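PDB 4WUT: ABC transporter substrate binding protein (Ribose) from Agrobacterium vitis, which probably binds a sugar, here captured with D-fucose, as the solute-receptor component of an ABC transporter. Local coordinates for residues Q184-Y189 with T203-A208. Sequence-based numbering, arbitrary orientation. Where two conformers were deposited one is given.
With CA (calcium ion), chain F.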
# COMPACT_ATOMS: atom_id res chain seq x y z
N GLN A 184 13.74 -2.19 20.80
CA GLN A 184 12.65 -3.06 21.22
C GLN A 184 11.40 -2.66 20.48
O GLN A 184 11.02 -1.50 20.52
CB GLN A 184 12.41 -2.91 22.71
CG GLN A 184 11.18 -3.63 23.21
CD GLN A 184 11.00 -3.51 24.72
OE1 GLN A 184 11.95 -3.23 25.46
NE2 GLN A 184 9.76 -3.70 25.18
N ILE A 185 10.75 -3.62 19.83
CA ILE A 185 9.54 -3.34 19.08
C ILE A 185 8.30 -3.60 19.95
O ILE A 185 8.17 -4.67 20.54
CB ILE A 185 9.47 -4.15 17.79
CG1 ILE A 185 10.55 -3.66 16.81
CG2 ILE A 185 8.08 -4.07 17.16
CD1 ILE A 185 10.77 -4.56 15.64
N VAL A 186 7.46 -2.58 20.08
CA VAL A 186 6.14 -2.65 20.70
C VAL A 186 5.12 -2.84 19.58
O VAL A 186 5.17 -2.16 18.55
CB VAL A 186 5.84 -1.33 21.44
CG1 VAL A 186 4.49 -1.40 22.13
CG2 VAL A 186 6.96 -1.01 22.44
N GLY A 187 4.17 -3.76 19.76
CA GLY A 187 3.30 -4.14 18.67
C GLY A 187 3.81 -5.40 18.00
O GLY A 187 4.55 -6.18 18.62
N PRO A 188 3.43 -5.62 16.74
CA PRO A 188 2.60 -4.76 15.89
C PRO A 188 1.15 -4.67 16.32
O PRO A 188 0.57 -5.59 16.95
CB PRO A 188 2.70 -5.41 14.52
CG PRO A 188 2.91 -6.88 14.84
CD PRO A 188 3.81 -6.86 16.05
N TYR A 189 0.56 -3.53 15.99
CA TYR A 189 -0.86 -3.32 16.13
C TYR A 189 -1.46 -3.30 14.73
O TYR A 189 -0.75 -3.05 13.74
CB TYR A 189 -1.13 -2.02 16.91
CG TYR A 189 -0.56 -2.12 18.30
CD1 TYR A 189 -1.23 -2.83 19.30
CD2 TYR A 189 0.68 -1.59 18.61
CE1 TYR A 189 -0.68 -2.96 20.57
CE2 TYR A 189 1.22 -1.73 19.87
CZ TYR A 189 0.54 -2.41 20.84
OH TYR A 189 1.10 -2.54 22.08
N THR A 203 -2.90 6.48 20.18
CA THR A 203 -3.11 7.15 21.44
C THR A 203 -2.79 6.22 22.62
O THR A 203 -2.10 6.58 23.57
CB THR A 203 -4.55 7.65 21.53
OG1 THR A 203 -4.75 8.68 20.54
CG2 THR A 203 -4.86 8.22 22.92
N ASP A 204 -3.20 4.97 22.47
CA ASP A 204 -3.00 3.98 23.49
C ASP A 204 -1.54 3.56 23.64
O ASP A 204 -1.08 3.41 24.75
CB ASP A 204 -3.94 2.80 23.24
CG ASP A 204 -5.42 3.16 23.46
OD1 ASP A 204 -5.72 4.20 24.10
OD2 ASP A 204 -6.28 2.40 22.98
N VAL A 205 -0.84 3.39 22.52
CA VAL A 205 0.58 3.04 22.56
C VAL A 205 1.42 4.15 23.18
O VAL A 205 2.34 3.88 23.94
CB VAL A 205 1.09 2.64 21.19
CG1 VAL A 205 2.58 2.31 21.27
CG2 VAL A 205 0.36 1.47 20.68
N LEU A 206 1.06 5.39 22.90
CA LEU A 206 1.74 6.53 23.47
C LEU A 206 1.52 6.60 24.98
O LEU A 206 2.46 6.89 25.75
CB LEU A 206 1.33 7.85 22.82
CG LEU A 206 1.71 8.04 21.34
CD1 LEU A 206 1.01 9.24 20.76
CD2 LEU A 206 3.23 8.12 21.11
N ALA A 207 0.29 6.37 25.42
CA ALA A 207 -0.02 6.44 26.82
C ALA A 207 0.63 5.30 27.61
O ALA A 207 0.97 5.46 28.77
CB ALA A 207 -1.52 6.46 27.05
N ALA A 208 0.77 4.14 26.98
CA ALA A 208 1.36 2.96 27.58
C ALA A 208 2.87 3.03 27.64
O ALA A 208 3.48 2.33 28.43
CB ALA A 208 0.94 1.72 26.82
CA CA F . -8.10 3.86 23.84
O HOH W 1 -7.87 6.25 24.35
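D204, next to the V205 that packs on Y189, grips a calcium ion with both carboxylate oxygens, at 2.4 Å from OD1 to the metal and 2.5 Å from OD2. The chelate is bidentate, and water 1 lies 2.5 Å from the calcium. N200, one helical turn earlier, brings OD1 to the same metal, making an i/i+4 pair on helix 195-208. With CG anti to its carbonyl carbon (chi1 -68°), D204 reaches the ion from the helix flank, while its neighbour V205 turns to the strand.

No hydrogen bond joins the two segments; the interface is a small apolar one. V205 presents both methyls to strand 184-189. V205 CG2 approaches the Y189 ring obliquely, 3.4 Å from CE2 and 3.7 Å from CD2. CG1, anti to the V205 backbone N (chi1 179°), meets CG1 of V186 more loosely, at 4.3 Å. V205 was deposited in two conformers; the fine detail of both contacts holds for one of them. V186 and Y189 also touch each other: V186 CG1 lies at the edge of the tyrosine ring, in its plane. Between them G187 takes a positive phi of 97°, followed by a cis peptide to P188, and the aromatic ring folds back alongside this glycine.

V205 also touches A155, and Y189 touches M157, both on the adjacent strand 153-158, to which strand 184-190 is hydrogen-bonded. The helix thus packs over the outermost strand of its end of the sheet and over its neighbour, in a beta-alpha-beta crossover that runs on to the parallel strand 214-217, as in the alpha/beta lobes of periplasmic sugar-binding proteins.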